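Local coordinates for protein assemblin (Human herpesvirus 3, PDB 1VZV) that is a serine protease of the herpesvirus S21 family, active as a dimer, that probably cleaves the capsid assembly protein so that the spherical procapsid matures, at residues I55-L64 and F156-L167. Numbering follows the deposited sequence.
Sequences IEDIRGPFFL and FRVLSMESKARL
F62 drives the edge of its ring into the face of F156, a T-shaped pair with centroids 4.7 Å apart and planes at 86°. With CG anti to the backbone N (chi1 -172°), the F62 side chain reaches out from its strand among three side chains of 156-167. Over one face of its ring sits L159, whose CD2 makes a CH-pi contact 3.7 Å from the ring centroid; at the edge, L167 CD1 comes within 3.4 Å of F62 CE2. Y8 meets the same ring edge-to-face.

L167 divides its two methyls, CD1 to F62 and CD2 to I55, the latter 3.5 Å from I55 CG2. Two polar atoms make plain van der Waals contact with I55 methyls: S163 OG lies 3.6 Å from I55 CD1, and R166 NH1 meets I55 CG2 as the two side chains slide past each other in opposite directions.

D57 and R59 sit in the turn between the strands, each with a polar partner outside. R59 crosses V158 at about a right angle, R59 CD 4.1 Å from V158 CG2, with V158 CG1 at the edge of the guanidinium; R59 NH2 forms a salt bridge with E215. D57, beside L159, hydrogen-bonds Y8 OH.

The arrangement is a beta-hairpin, strands 47-56 and 61-67, packed by one face against helix 161-173 and the loop before it, part of the seven-stranded beta-barrel core, surrounded by helices, of the herpesvirus protease fold.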
ATOM      1  N   ILE A  55      29.574   9.663   2.532  1.00 25.00           N
ATOM      2  CA  ILE A  55      30.564  10.692   2.320  1.00 25.00           C
ATOM      3  C   ILE A  55      29.838  11.982   2.341  1.00 25.00           C
ATOM      4  O   ILE A  55      28.612  12.025   2.409  1.00 25.00           O
ATOM      5  CB  ILE A  55      31.266  10.623   0.974  1.00 25.00           C
ATOM      6  CG1 ILE A  55      30.259  10.746  -0.170  1.00 25.00           C
ATOM      7  CG2 ILE A  55      32.111   9.373   0.887  1.00 25.00           C
ATOM      8  CD1 ILE A  55      30.877  11.271  -1.450  1.00 25.00           C
ATOM      9  N   GLU A  56      30.603  13.042   2.165  1.00 25.00           N
ATOM     10  CA  GLU A  56      30.049  14.375   2.166  1.00 25.00           C
ATOM     11  C   GLU A  56      30.216  14.949   0.782  1.00 25.00           C
ATOM     12  O   GLU A  56      31.348  15.118   0.321  1.00 25.00           O
ATOM     13  CB  GLU A  56      30.811  15.222   3.162  1.00 25.00           C
ATOM     14  CG  GLU A  56      30.353  16.625   3.217  1.00 25.00           C
ATOM     15  CD  GLU A  56      31.330  17.471   3.963  1.00 25.00           C
ATOM     16  OE1 GLU A  56      31.859  17.002   5.008  1.00 25.00           O
ATOM     17  OE2 GLU A  56      31.583  18.604   3.480  1.00 25.00           O
ATOM     18  N   ASP A  57      29.092  15.163   0.101  1.00 25.00           N
ATOM     19  CA  ASP A  57      29.082  15.720  -1.250  1.00 25.00           C
ATOM     20  C   ASP A  57      28.826  17.229  -1.230  1.00 25.00           C
ATOM     21  O   ASP A  57      28.286  17.775  -0.260  1.00 25.00           O
ATOM     22  CB  ASP A  57      28.034  15.007  -2.119  1.00 25.00           C
ATOM     23  CG  ASP A  57      27.810  15.697  -3.462  1.00 25.00           C
ATOM     24  OD1 ASP A  57      28.798  16.136  -4.082  1.00 25.00           O
ATOM     25  OD2 ASP A  57      26.645  15.802  -3.907  1.00 25.00           O
ATOM     26  N   ILE A  58      29.258  17.903  -2.294  1.00 25.00           N
ATOM     27  CA  ILE A  58      29.071  19.340  -2.446  1.00 25.00           C
ATOM     28  C   ILE A  58      27.583  19.660  -2.172  1.00 25.00           C
ATOM     29  O   ILE A  58      27.258  20.689  -1.581  1.00 25.00           O
ATOM     30  CB  ILE A  58      29.509  19.778  -3.897  1.00 25.00           C
ATOM     31  CG1 ILE A  58      30.518  20.919  -3.846  1.00 25.00           C
ATOM     32  CG2 ILE A  58      28.322  20.231  -4.723  1.00 25.00           C
ATOM     33  CD1 ILE A  58      29.969  22.177  -3.247  1.00 25.00           C
ATOM     34  N   ARG A  59      26.710  18.727  -2.570  1.00 25.00           N
ATOM     35  CA  ARG A  59      25.261  18.842  -2.417  1.00 25.00           C
ATOM     36  C   ARG A  59      24.696  18.297  -1.117  1.00 25.00           C
ATOM     37  O   ARG A  59      23.634  18.723  -0.707  1.00 25.00           O
ATOM     38  CB  ARG A  59      24.540  18.149  -3.582  1.00 25.00           C
ATOM     39  CG  ARG A  59      24.595  18.861  -4.937  1.00 25.00           C
ATOM     40  CD  ARG A  59      23.609  18.228  -5.969  1.00 25.00           C
ATOM     41  NE  ARG A  59      22.196  18.364  -5.591  1.00 25.00           N
ATOM     42  CZ  ARG A  59      21.165  18.406  -6.436  1.00 25.00           C
ATOM     43  NH1 ARG A  59      21.321  18.360  -7.762  1.00 25.00           N
ATOM     44  NH2 ARG A  59      19.955  18.528  -5.939  1.00 25.00           N
ATOM     45  N   GLY A  60      25.349  17.306  -0.521  1.00 25.00           N
ATOM     46  CA  GLY A  60      24.851  16.737   0.726  1.00 25.00           C
ATOM     47  C   GLY A  60      25.430  15.382   1.111  1.00 25.00           C
ATOM     48  O   GLY A  60      26.342  14.908   0.459  1.00 25.00           O
ATOM     49  N   PRO A  61      24.978  14.760   2.202  1.00 25.00           N
ATOM     50  CA  PRO A  61      25.542  13.459   2.545  1.00 25.00           C
ATOM     51  C   PRO A  61      25.047  12.455   1.509  1.00 25.00           C
ATOM     52  O   PRO A  61      23.841  12.428   1.223  1.00 25.00           O
ATOM     53  CB  PRO A  61      24.894  13.156   3.901  1.00 25.00           C
ATOM     54  CG  PRO A  61      24.535  14.475   4.436  1.00 25.00           C
ATOM     55  CD  PRO A  61      24.031  15.194   3.234  1.00 25.00           C
ATOM     56  N   PHE A  62      25.956  11.642   0.956  1.00 25.00           N
ATOM     57  CA  PHE A  62      25.613  10.605  -0.032  1.00 25.00           C
ATOM     58  C   PHE A  62      26.023   9.265   0.566  1.00 25.00           C
ATOM     59  O   PHE A  62      27.151   9.124   1.028  1.00 25.00           O
ATOM     60  CB  PHE A  62      26.346  10.840  -1.351  1.00 25.00           C
ATOM     61  CG  PHE A  62      25.891   9.942  -2.458  1.00 25.00           C
ATOM     62  CD1 PHE A  62      24.779  10.268  -3.221  1.00 25.00           C
ATOM     63  CD2 PHE A  62      26.545   8.749  -2.718  1.00 25.00           C
ATOM     64  CE1 PHE A  62      24.325   9.411  -4.222  1.00 25.00           C
ATOM     65  CE2 PHE A  62      26.096   7.892  -3.714  1.00 25.00           C
ATOM     66  CZ  PHE A  62      24.986   8.222  -4.463  1.00 25.00           C
ATOM     67  N   PHE A  63      25.125   8.286   0.563  1.00 25.00           N
ATOM     68  CA  PHE A  63      25.439   7.004   1.172  1.00 25.00           C
ATOM     69  C   PHE A  63      25.265   5.824   0.287  1.00 25.00           C
ATOM     70  O   PHE A  63      24.576   5.876  -0.713  1.00 25.00           O
ATOM     71  CB  PHE A  63      24.587   6.766   2.423  1.00 25.00           C
ATOM     72  CG  PHE A  63      23.258   6.049   2.166  1.00 25.00           C
ATOM     73  CD1 PHE A  63      22.228   6.661   1.459  1.00 25.00           C
ATOM     74  CD2 PHE A  63      23.027   4.789   2.688  1.00 25.00           C
ATOM     75  CE1 PHE A  63      21.008   6.034   1.289  1.00 25.00           C
ATOM     76  CE2 PHE A  63      21.810   4.167   2.515  1.00 25.00           C
ATOM     77  CZ  PHE A  63      20.804   4.789   1.817  1.00 25.00           C
ATOM     78  N   LEU A  64      25.821   4.719   0.737  1.00 25.00           N
ATOM     79  CA  LEU A  64      25.733   3.458   0.030  1.00 25.00           C
ATOM     80  C   LEU A  64      25.448   2.446   1.139  1.00 25.00           C
ATOM     81  O   LEU A  64      25.930   2.588   2.263  1.00 25.00           O
ATOM     82  CB  LEU A  64      27.057   3.172  -0.694  1.00 25.00           C
ATOM     83  CG  LEU A  64      27.212   1.904  -1.538  1.00 25.00           C
ATOM     84  CD1 LEU A  64      26.104   1.785  -2.549  1.00 25.00           C
ATOM     85  CD2 LEU A  64      28.541   1.960  -2.247  1.00 25.00           C
ATOM     86  N   PHE A 156      23.370   8.673 -10.666  1.00 25.00           N
ATOM     87  CA  PHE A 156      23.333  10.033 -10.123  1.00 25.00           C
ATOM     88  C   PHE A 156      24.186  10.905 -11.031  1.00 25.00           C
ATOM     89  O   PHE A 156      25.391  10.971 -10.842  1.00 25.00           O
ATOM     90  CB  PHE A 156      23.904  10.040  -8.714  1.00 25.00           C
ATOM     91  CG  PHE A 156      23.075   9.269  -7.739  1.00 25.00           C
ATOM     92  CD1 PHE A 156      22.008   9.873  -7.092  1.00 25.00           C
ATOM     93  CD2 PHE A 156      23.298   7.915  -7.536  1.00 25.00           C
ATOM     94  CE1 PHE A 156      21.181   9.148  -6.283  1.00 25.00           C
ATOM     95  CE2 PHE A 156      22.465   7.183  -6.720  1.00 25.00           C
ATOM     96  CZ  PHE A 156      21.405   7.802  -6.095  1.00 25.00           C
ATOM     97  N   ARG A 157      23.563  11.598 -11.989  1.00 25.00           N
ATOM     98  CA  ARG A 157      24.282  12.421 -12.976  1.00 25.00           C
ATOM     99  C   ARG A 157      25.144  13.570 -12.507  1.00 25.00           C
ATOM    100  O   ARG A 157      25.999  14.044 -13.250  1.00 25.00           O
ATOM    101  CB  ARG A 157      23.326  12.928 -14.046  1.00 25.00           C
ATOM    102  CG  ARG A 157      22.523  11.831 -14.777  1.00 25.00           C
ATOM    103  CD  ARG A 157      21.973  12.382 -16.101  1.00 25.00           C
ATOM    104  NE  ARG A 157      20.800  11.670 -16.619  1.00 25.00           N
ATOM    105  CZ  ARG A 157      20.211  11.948 -17.787  1.00 25.00           C
ATOM    106  NH1 ARG A 157      20.701  12.913 -18.566  1.00 25.00           N
ATOM    107  NH2 ARG A 157      19.141  11.263 -18.186  1.00 25.00           N
ATOM    108  N   VAL A 158      24.878  14.047 -11.298  1.00 25.00           N
ATOM    109  CA  VAL A 158      25.637  15.157 -10.699  1.00 25.00           C
ATOM    110  C   VAL A 158      26.829  14.697  -9.825  1.00 25.00           C
ATOM    111  O   VAL A 158      27.863  15.370  -9.756  1.00 25.00           O
ATOM    112  CB  VAL A 158      24.717  16.099  -9.842  1.00 25.00           C
ATOM    113  CG1 VAL A 158      23.715  16.829 -10.737  1.00 25.00           C
ATOM    114  CG2 VAL A 158      23.977  15.282  -8.760  1.00 25.00           C
ATOM    115  N   LEU A 159      26.675  13.554  -9.167  1.00 25.00           N
ATOM    116  CA  LEU A 159      27.708  13.017  -8.304  1.00 25.00           C
ATOM    117  C   LEU A 159      29.020  12.864  -9.073  1.00 25.00           C
ATOM    118  O   LEU A 159      29.104  12.145 -10.054  1.00 25.00           O
ATOM    119  CB  LEU A 159      27.250  11.677  -7.726  1.00 25.00           C
ATOM    120  CG  LEU A 159      28.145  11.113  -6.634  1.00 25.00           C
ATOM    121  CD1 LEU A 159      28.070  12.036  -5.432  1.00 25.00           C
ATOM    122  CD2 LEU A 159      27.762   9.685  -6.277  1.00 25.00           C
ATOM    123  N   SER A 160      30.038  13.570  -8.614  1.00 25.00           N
ATOM    124  CA  SER A 160      31.363  13.561  -9.222  1.00 25.00           C
ATOM    125  C   SER A 160      31.966  12.174  -9.322  1.00 25.00           C
ATOM    126  O   SER A 160      31.767  11.337  -8.437  1.00 25.00           O
ATOM    127  CB  SER A 160      32.307  14.400  -8.370  1.00 25.00           C
ATOM    128  OG  SER A 160      32.409  13.853  -7.065  1.00 25.00           O
ATOM    129  N   MET A 161      32.760  11.951 -10.368  1.00 25.00           N
ATOM    130  CA  MET A 161      33.425  10.663 -10.540  1.00 25.00           C
ATOM    131  C   MET A 161      34.392  10.495  -9.359  1.00 25.00           C
ATOM    132  O   MET A 161      34.600   9.383  -8.879  1.00 25.00           O
ATOM    133  CB  MET A 161      34.183  10.623 -11.868  1.00 25.00           C
ATOM    134  CG  MET A 161      34.790   9.260 -12.243  1.00 25.00           C
ATOM    135  SD  MET A 161      33.600   7.945 -12.657  1.00 25.00           S
ATOM    136  CE  MET A 161      34.442   6.514 -11.874  1.00 25.00           C
ATOM    137  N   GLU A 162      34.910  11.624  -8.863  1.00 25.00           N
ATOM    138  CA  GLU A 162      35.834  11.672  -7.729  1.00 25.00           C
ATOM    139  C   GLU A 162      35.166  11.118  -6.451  1.00 25.00           C
ATOM    140  O   GLU A 162      35.827  10.450  -5.631  1.00 25.00           O
ATOM    141  CB  GLU A 162      36.277  13.124  -7.518  1.00 25.00           C
ATOM    142  CG  GLU A 162      37.551  13.302  -6.663  1.00 25.00           C
ATOM    143  CD  GLU A 162      37.849  14.769  -6.287  1.00 25.00           C
ATOM    144  OE1 GLU A 162      36.995  15.388  -5.586  1.00 25.00           O
ATOM    145  OE2 GLU A 162      38.942  15.280  -6.676  1.00 25.00           O
ATOM    146  N   SER A 163      33.861  11.418  -6.315  1.00 25.00           N
ATOM    147  CA  SER A 163      32.975  10.978  -5.202  1.00 25.00           C
ATOM    148  C   SER A 163      32.554   9.520  -5.406  1.00 25.00           C
ATOM    149  O   SER A 163      32.599   8.699  -4.490  1.00 25.00           O
ATOM    150  CB  SER A 163      31.674  11.819  -5.149  1.00 25.00           C
ATOM    151  OG  SER A 163      31.782  13.027  -4.413  1.00 25.00           O
ATOM    152  N   LYS A 164      32.083   9.224  -6.609  1.00 25.00           N
ATOM    153  CA  LYS A 164      31.654   7.890  -6.932  1.00 25.00           C
ATOM    154  C   LYS A 164      32.807   6.973  -6.608  1.00 25.00           C
ATOM    155  O   LYS A 164      32.646   5.997  -5.895  1.00 25.00           O
ATOM    156  CB  LYS A 164      31.264   7.812  -8.404  1.00 25.00           C
ATOM    157  CG  LYS A 164      30.011   8.612  -8.703  1.00 25.00           C
ATOM    158  CD  LYS A 164      29.392   8.242 -10.022  1.00 25.00           C
ATOM    159  CE  LYS A 164      28.150   9.066 -10.280  1.00 25.00           C
ATOM    160  NZ  LYS A 164      27.651   8.964 -11.687  1.00 25.00           N
ATOM    161  N   ALA A 165      34.001   7.399  -6.994  1.00 25.00           N
ATOM    162  CA  ALA A 165      35.232   6.636  -6.775  1.00 25.00           C
ATOM    163  C   ALA A 165      35.469   6.304  -5.324  1.00 25.00           C
ATOM    164  O   ALA A 165      35.746   5.154  -4.968  1.00 25.00           O
ATOM    165  CB  ALA A 165      36.428   7.421  -7.300  1.00 25.00           C
ATOM    166  N   ARG A 166      35.410   7.353  -4.508  1.00 25.00           N
ATOM    167  CA  ARG A 166      35.643   7.277  -3.076  1.00 25.00           C
ATOM    168  C   ARG A 166      34.762   6.262  -2.373  1.00 25.00           C
ATOM    169  O   ARG A 166      35.266   5.496  -1.562  1.00 25.00           O
ATOM    170  CB  ARG A 166      35.495   8.670  -2.465  1.00 25.00           C
ATOM    171  CG  ARG A 166      35.707   8.722  -0.982  1.00 25.00           C
ATOM    172  CD  ARG A 166      37.132   8.329  -0.575  1.00 25.00           C
ATOM    173  NE  ARG A 166      37.232   7.765   0.783  1.00 25.00           N
ATOM    174  CZ  ARG A 166      36.525   8.159   1.851  1.00 25.00           C
ATOM    175  NH1 ARG A 166      35.618   9.137   1.768  1.00 25.00           N
ATOM    176  NH2 ARG A 166      36.721   7.556   3.024  1.00 25.00           N
ATOM    177  N   LEU A 167      33.472   6.225  -2.698  1.00 25.00           N
ATOM    178  CA  LEU A 167      32.556   5.278  -2.074  1.00 25.00           C
ATOM    179  C   LEU A 167      32.969   3.869  -2.441  1.00 25.00           C
ATOM    180  O   LEU A 167      33.119   2.999  -1.589  1.00 25.00           O
ATOM    181  CB  LEU A 167      31.142   5.480  -2.588  1.00 25.00           C
ATOM    182  CG  LEU A 167      30.531   6.866  -2.576  1.00 25.00           C
ATOM    183  CD1 LEU A 167      29.275   6.843  -3.384  1.00 25.00           C
ATOM    184  CD2 LEU A 167      30.211   7.257  -1.184  1.00 25.00           C
TER